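PDB 2GSL: hypothetical protein, which may be a ribonuclease of the MrnC family involved in RNA processing, an all-helical ribonuclease III-type protein with a bound magnesium ion. Local coordinates for residues W26-Y34 with Y47-Q57. Residues are numbered along the deposited sequence; the frame is centred on the assembly and turned at random.
Sequences WELEIRKYY and YVKAKVNAKYQ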
ATOM      1  N   TRP A  26       2.862   4.930   0.044  1.00 16.59           N
ATOM      2  CA  TRP A  26       2.619   5.956   1.062  1.00 14.65           C
ATOM      3  C   TRP A  26       1.679   5.410   2.124  1.00 13.87           C
ATOM      4  O   TRP A  26       1.987   5.497   3.318  1.00 12.69           O
ATOM      5  CB  TRP A  26       2.008   7.210   0.423  1.00 15.89           C
ATOM      6  CG  TRP A  26       1.980   8.400   1.310  1.00 13.70           C
ATOM      7  CD1 TRP A  26       0.902   8.906   1.959  1.00 14.48           C
ATOM      8  CD2 TRP A  26       3.085   9.254   1.637  1.00 12.33           C
ATOM      9  NE1 TRP A  26       1.265  10.023   2.678  1.00 12.95           N
ATOM     10  CE2 TRP A  26       2.602  10.248   2.502  1.00 12.35           C
ATOM     11  CE3 TRP A  26       4.441   9.256   1.299  1.00 12.77           C
ATOM     12  CZ2 TRP A  26       3.419  11.256   3.007  1.00 15.10           C
ATOM     13  CZ3 TRP A  26       5.258  10.257   1.803  1.00 11.99           C
ATOM     14  CH2 TRP A  26       4.749  11.234   2.654  1.00 13.34           C
ATOM     15  N   GLU A  27       0.549   4.834   1.710  1.00 12.74           N
ATOM     16  CA  GLU A  27      -0.381   4.296   2.705  1.00 15.09           C
ATOM     17  C   GLU A  27       0.361   3.355   3.634  1.00 16.11           C
ATOM     18  O   GLU A  27       0.377   3.561   4.848  1.00 18.06           O
ATOM     19  CB  GLU A  27      -1.569   3.560   2.055  1.00 13.75           C
ATOM     20  CG  GLU A  27      -2.855   4.390   1.987  1.00 19.33           C
ATOM     21  CD  GLU A  27      -3.835   4.119   3.132  1.00 23.87           C
ATOM     22  OE1 GLU A  27      -3.486   4.303   4.313  1.00 27.58           O
ATOM     23  OE2 GLU A  27      -4.989   3.725   2.863  1.00 26.95           O
ATOM     24  N   LEU A  28       1.000   2.340   3.058  1.00 17.75           N
ATOM     25  CA  LEU A  28       1.744   1.337   3.833  1.00 17.82           C
ATOM     26  C   LEU A  28       2.618   1.934   4.923  1.00 17.28           C
ATOM     27  O   LEU A  28       2.497   1.563   6.084  1.00 21.02           O
ATOM     28  CB  LEU A  28       2.618   0.487   2.907  1.00 18.42           C
ATOM     29  CG  LEU A  28       3.370  -0.648   3.582  1.00 16.03           C
ATOM     30  CD1 LEU A  28       2.397  -1.463   4.433  1.00 16.55           C
ATOM     31  CD2 LEU A  28       4.009  -1.509   2.532  1.00 16.67           C
ATOM     32  N   GLU A  29       3.501   2.848   4.544  1.00 17.44           N
ATOM     33  CA  GLU A  29       4.374   3.477   5.507  1.00 17.83           C
ATOM     34  C   GLU A  29       3.579   4.198   6.596  1.00 19.12           C
ATOM     35  O   GLU A  29       3.894   4.061   7.779  1.00 20.74           O
ATOM     36  CB  GLU A  29       5.319   4.441   4.800  1.00 18.16           C
ATOM     37  CG  GLU A  29       6.386   3.730   3.992  1.00 25.16           C
ATOM     38  CD  GLU A  29       7.087   2.632   4.792  1.00 26.95           C
ATOM     39  OE1 GLU A  29       6.961   1.435   4.420  1.00 26.43           O
ATOM     40  OE2 GLU A  29       7.753   2.976   5.794  1.00 26.51           O
ATOM     41  N   ILE A  30       2.539   4.945   6.214  1.00 19.32           N
ATOM     42  CA  ILE A  30       1.731   5.670   7.203  1.00 17.08           C
ATOM     43  C   ILE A  30       1.006   4.712   8.149  1.00 17.66           C
ATOM     44  O   ILE A  30       1.029   4.901   9.364  1.00 15.99           O
ATOM     45  CB  ILE A  30       0.697   6.626   6.528  1.00 15.20           C
ATOM     46  CG1 ILE A  30       1.437   7.747   5.796  1.00 13.65           C
ATOM     47  CG2 ILE A  30      -0.213   7.251   7.566  1.00 15.99           C
ATOM     48  CD1 ILE A  30       2.457   8.476   6.647  1.00 11.77           C
ATOM     49  N   ARG A  31       0.377   3.674   7.615  1.00 16.57           N
ATOM     50  CA  ARG A  31      -0.312   2.758   8.503  1.00 17.67           C
ATOM     51  C   ARG A  31       0.680   2.093   9.446  1.00 20.58           C
ATOM     52  O   ARG A  31       0.394   1.915  10.638  1.00 19.35           O
ATOM     53  CB  ARG A  31      -1.061   1.711   7.708  1.00 14.88           C
ATOM     54  CG  ARG A  31      -2.106   2.314   6.814  1.00 12.11           C
ATOM     55  CD  ARG A  31      -2.970   1.219   6.293  1.00 13.37           C
ATOM     56  NE  ARG A  31      -4.011   1.697   5.408  1.00 15.92           N
ATOM     57  CZ  ARG A  31      -4.892   0.894   4.816  1.00 20.82           C
ATOM     58  NH1 ARG A  31      -4.834  -0.417   5.034  1.00 20.83           N
ATOM     59  NH2 ARG A  31      -5.819   1.390   3.996  1.00 17.45           N
ATOM     60  N   LYS A  32       1.858   1.747   8.926  1.00 22.43           N
ATOM     61  CA  LYS A  32       2.886   1.111   9.744  1.00 24.51           C
ATOM     62  C   LYS A  32       3.225   1.908  10.998  1.00 25.91           C
ATOM     63  O   LYS A  32       3.180   1.380  12.109  1.00 27.04           O
ATOM     64  CB  LYS A  32       4.176   0.917   8.956  1.00 25.61           C
ATOM     65  CG  LYS A  32       4.152  -0.209   7.970  1.00 29.39           C
ATOM     66  CD  LYS A  32       5.560  -0.757   7.777  1.00 32.51           C
ATOM     67  CE  LYS A  32       6.518   0.328   7.305  1.00 35.71           C
ATOM     68  NZ  LYS A  32       7.877  -0.190   6.965  1.00 36.37           N
ATOM     69  N   TYR A  33       3.592   3.173  10.803  1.00 26.46           N
ATOM     70  CA  TYR A  33       3.956   4.053  11.907  1.00 26.86           C
ATOM     71  C   TYR A  33       2.832   4.229  12.915  1.00 26.10           C
ATOM     72  O   TYR A  33       3.081   4.296  14.106  1.00 26.14           O
ATOM     73  CB  TYR A  33       4.369   5.435  11.377  1.00 27.86           C
ATOM     74  CG  TYR A  33       4.505   6.511  12.452  1.00 30.75           C
ATOM     75  CD1 TYR A  33       3.524   7.500  12.611  1.00 33.51           C
ATOM     76  CD2 TYR A  33       5.630   6.561  13.285  1.00 28.99           C
ATOM     77  CE1 TYR A  33       3.663   8.520  13.564  1.00 34.43           C
ATOM     78  CE2 TYR A  33       5.779   7.573  14.246  1.00 31.49           C
ATOM     79  CZ  TYR A  33       4.792   8.549  14.375  1.00 34.69           C
ATOM     80  OH  TYR A  33       4.930   9.562  15.302  1.00 36.22           O
ATOM     81  N   TYR A  34       1.596   4.312  12.448  1.00 25.34           N
ATOM     82  CA  TYR A  34       0.504   4.514  13.372  1.00 26.12           C
ATOM     83  C   TYR A  34       0.002   3.221  13.959  1.00 26.67           C
ATOM     84  O   TYR A  34      -0.653   3.228  14.988  1.00 27.83           O
ATOM     85  CB  TYR A  34      -0.636   5.279  12.693  1.00 23.39           C
ATOM     86  CG  TYR A  34      -0.402   6.780  12.631  1.00 22.60           C
ATOM     87  CD1 TYR A  34      -0.251   7.531  13.803  1.00 21.94           C
ATOM     88  CD2 TYR A  34      -0.337   7.451  11.406  1.00 21.93           C
ATOM     89  CE1 TYR A  34      -0.042   8.907  13.762  1.00 21.40           C
ATOM     90  CE2 TYR A  34      -0.127   8.829  11.353  1.00 22.31           C
ATOM     91  CZ  TYR A  34       0.022   9.550  12.538  1.00 24.08           C
ATOM     92  OH  TYR A  34       0.257  10.905  12.502  1.00 23.82           O
ATOM     93  N   TYR A  47      -6.050   9.057  12.088  1.00 34.87           N
ATOM     94  CA  TYR A  47      -4.667   9.554  11.990  1.00 36.20           C
ATOM     95  C   TYR A  47      -4.037   9.247  10.628  1.00 34.09           C
ATOM     96  O   TYR A  47      -3.186   9.999  10.143  1.00 31.45           O
ATOM     97  CB  TYR A  47      -3.769   8.943  13.081  1.00 38.55           C
ATOM     98  CG  TYR A  47      -3.960   9.533  14.459  1.00 43.02           C
ATOM     99  CD1 TYR A  47      -5.187   9.440  15.108  1.00 45.34           C
ATOM    100  CD2 TYR A  47      -2.914  10.180  15.119  1.00 44.79           C
ATOM    101  CE1 TYR A  47      -5.375   9.972  16.378  1.00 47.05           C
ATOM    102  CE2 TYR A  47      -3.091  10.718  16.397  1.00 46.74           C
ATOM    103  CZ  TYR A  47      -4.331  10.607  17.019  1.00 47.52           C
ATOM    104  OH  TYR A  47      -4.544  11.129  18.280  1.00 48.79           O
ATOM    105  N   VAL A  48      -4.450   8.131  10.032  1.00 31.61           N
ATOM    106  CA  VAL A  48      -3.933   7.720   8.738  1.00 29.69           C
ATOM    107  C   VAL A  48      -4.427   8.663   7.649  1.00 30.26           C
ATOM    108  O   VAL A  48      -3.628   9.190   6.869  1.00 30.68           O
ATOM    109  CB  VAL A  48      -4.367   6.288   8.395  1.00 28.83           C
ATOM    110  CG1 VAL A  48      -3.882   5.922   7.008  1.00 28.38           C
ATOM    111  CG2 VAL A  48      -3.804   5.319   9.423  1.00 28.65           C
ATOM    112  N   LYS A  49      -5.742   8.880   7.612  1.00 28.64           N
ATOM    113  CA  LYS A  49      -6.353   9.755   6.617  1.00 27.84           C
ATOM    114  C   LYS A  49      -5.791  11.160   6.683  1.00 27.60           C
ATOM    115  O   LYS A  49      -5.746  11.885   5.682  1.00 27.77           O
ATOM    116  CB  LYS A  49      -7.868   9.829   6.809  1.00 28.70           C
ATOM    117  CG  LYS A  49      -8.587   8.538   6.518  1.00 30.56           C
ATOM    118  CD  LYS A  49     -10.092   8.728   6.496  1.00 34.79           C
ATOM    119  CE  LYS A  49     -10.805   7.394   6.233  1.00 39.47           C
ATOM    120  NZ  LYS A  49     -12.301   7.508   6.189  1.00 40.79           N
ATOM    121  N   ALA A  50      -5.363  11.546   7.873  1.00 25.51           N
ATOM    122  CA  ALA A  50      -4.818  12.867   8.065  1.00 24.06           C
ATOM    123  C   ALA A  50      -3.548  13.064   7.265  1.00 23.58           C
ATOM    124  O   ALA A  50      -3.342  14.138   6.720  1.00 26.46           O
ATOM    125  CB  ALA A  50      -4.550  13.108   9.546  1.00 23.17           C
ATOM    126  N   LYS A  51      -2.692  12.051   7.174  1.00 23.05           N
ATOM    127  CA  LYS A  51      -1.448  12.242   6.422  1.00 24.31           C
ATOM    128  C   LYS A  51      -1.443  11.530   5.087  1.00 23.18           C
ATOM    129  O   LYS A  51      -0.402  11.402   4.454  1.00 23.74           O
ATOM    130  CB  LYS A  51      -0.223  11.762   7.213  1.00 26.93           C
ATOM    131  CG  LYS A  51      -0.332  11.812   8.710  1.00 26.39           C
ATOM    132  CD  LYS A  51      -0.611  13.190   9.248  1.00 28.68           C
ATOM    133  CE  LYS A  51      -0.798  13.088  10.765  1.00 30.73           C
ATOM    134  NZ  LYS A  51      -1.731  11.945  11.118  1.00 27.05           N
ATOM    135  N   VAL A  52      -2.608  11.081   4.659  1.00 23.17           N
ATOM    136  CA  VAL A  52      -2.731  10.371   3.407  1.00 23.36           C
ATOM    137  C   VAL A  52      -3.482  11.203   2.341  1.00 25.16           C
ATOM    138  O   VAL A  52      -3.537  10.816   1.173  1.00 25.38           O
ATOM    139  CB  VAL A  52      -3.452   9.025   3.672  1.00 22.75           C
ATOM    140  CG1 VAL A  52      -4.778   8.968   2.938  1.00 21.79           C
ATOM    141  CG2 VAL A  52      -2.551   7.864   3.296  1.00 23.43           C
ATOM    142  N   ASN A  53      -4.035  12.353   2.728  1.00 25.90           N
ATOM    143  CA  ASN A  53      -4.802  13.187   1.791  1.00 26.73           C
ATOM    144  C   ASN A  53      -3.951  14.119   0.933  1.00 26.89           C
ATOM    145  O   ASN A  53      -2.803  14.421   1.277  1.00 28.96           O
ATOM    146  CB  ASN A  53      -5.867  14.004   2.543  1.00 26.96           C
ATOM    147  CG  ASN A  53      -5.264  14.997   3.524  1.00 26.29           C
ATOM    148  OD1 ASN A  53      -4.666  16.008   3.135  1.00 29.48           O
ATOM    149  ND2 ASN A  53      -5.414  14.706   4.804  1.00 24.64           N
ATOM    150  N   ALA A  54      -4.522  14.585  -0.178  1.00 26.67           N
ATOM    151  CA  ALA A  54      -3.792  15.466  -1.093  1.00 26.23           C
ATOM    152  C   ALA A  54      -3.233  16.725  -0.429  1.00 25.71           C
ATOM    153  O   ALA A  54      -2.083  17.102  -0.689  1.00 24.61           O
ATOM    154  CB  ALA A  54      -4.668  15.848  -2.283  1.00 22.02           C
ATOM    155  N   LYS A  55      -4.020  17.368   0.431  1.00 25.23           N
ATOM    156  CA  LYS A  55      -3.532  18.581   1.092  1.00 26.52           C
ATOM    157  C   LYS A  55      -2.226  18.339   1.842  1.00 25.31           C
ATOM    158  O   LYS A  55      -1.295  19.149   1.751  1.00 25.02           O
ATOM    159  CB  LYS A  55      -4.579  19.150   2.058  1.00 28.21           C
ATOM    160  CG  LYS A  55      -5.793  19.747   1.363  1.00 30.52           C
ATOM    161  CD  LYS A  55      -6.829  20.208   2.370  1.00 32.99           C
ATOM    162  CE  LYS A  55      -6.411  21.515   3.060  1.00 34.65           C
ATOM    163  NZ  LYS A  55      -6.379  22.676   2.097  1.00 34.61           N
ATOM    164  N   TYR A  56      -2.148  17.230   2.575  1.00 23.71           N
ATOM    165  CA  TYR A  56      -0.932  16.934   3.326  1.00 22.63           C
ATOM    166  C   TYR A  56       0.238  16.558   2.409  1.00 21.72           C
ATOM    167  O   TYR A  56       1.305  17.170   2.475  1.00 19.76           O
ATOM    168  CB  TYR A  56      -1.183  15.830   4.362  1.00 23.65           C
ATOM    169  CG  TYR A  56      -0.058  15.694   5.370  1.00 24.44           C
ATOM    170  CD1 TYR A  56       1.026  14.858   5.117  1.00 23.56           C
ATOM    171  CD2 TYR A  56      -0.040  16.465   6.536  1.00 23.15           C
ATOM    172  CE1 TYR A  56       2.101  14.794   5.984  1.00 24.16           C
ATOM    173  CE2 TYR A  56       1.036  16.409   7.416  1.00 25.10           C
ATOM    174  CZ  TYR A  56       2.109  15.572   7.127  1.00 26.53           C
ATOM    175  OH  TYR A  56       3.211  15.536   7.959  1.00 28.80           O
ATOM    176  N   GLN A  57       0.059  15.569   1.543  1.00 22.22           N
ATOM    177  CA  GLN A  57       1.164  15.204   0.665  1.00 23.27           C
ATOM    178  C   GLN A  57       1.718  16.463  -0.010  1.00 26.45           C
ATOM    179  O   GLN A  57       2.927  16.571  -0.242  1.00 29.60           O
ATOM    180  CB  GLN A  57       0.707  14.210  -0.390  1.00 19.62           C
ATOM    181  CG  GLN A  57      -0.343  13.276   0.109  1.00 18.12           C
ATOM    182  CD  GLN A  57      -0.401  12.004  -0.689  1.00 22.59           C
ATOM    183  OE1 GLN A  57       0.549  11.223  -0.680  1.00 24.75           O
ATOM    184  NE2 GLN A  57      -1.515  11.780  -1.388  1.00 22.16           N
TER
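Trp26 hands its indole NE1 to the backbone O of Lys51 in a nearly straight hydrogen bond, 2.8 Å long and lying in the ring plane. CG stands anti to the backbone N of Trp26 (chi1 -168°), which swings the indole toward Lys51 O. Gln57 OE1 sits over one ring face and Ile30 CG1 over the opposite one, each offset toward the rim, while Val52 CG2 meets CD1 at the edge.

At the other end, Tyr34 is sandwiched between Tyr47 CB, 3.7 Å from the ring centroid, and Tyr33 CD1 on the far face. The Tyr47 ring turns its edge to Tyr34 in an offset edge-to-face pair, planes 67° apart. The chain of Lys51, bent at chi2 and chi4, curls back so that NZ donates both to Tyr34 OH and to Tyr47 O, tying the Tyr34 ring to the facing helix.

Between these ends, Val48 CG1 packs on Ile30 CG2 at 3.9 Å and touches Arg31 CG. Arg31 grips Glu27 side-on, with NE and NH2, and its NH1 bridges to Asp23 of the second subunit.

Segments 26-34 and 47-52, on helices 15-34 and 41-52, run roughly antiparallel (142°) within the ribonuclease III domain. The Gln57 side chain lies about 3 Å from the bound magnesium ion, whose site includes Asp23 and Glu103, and helices 93-111 and 115-127 pack against Trp26.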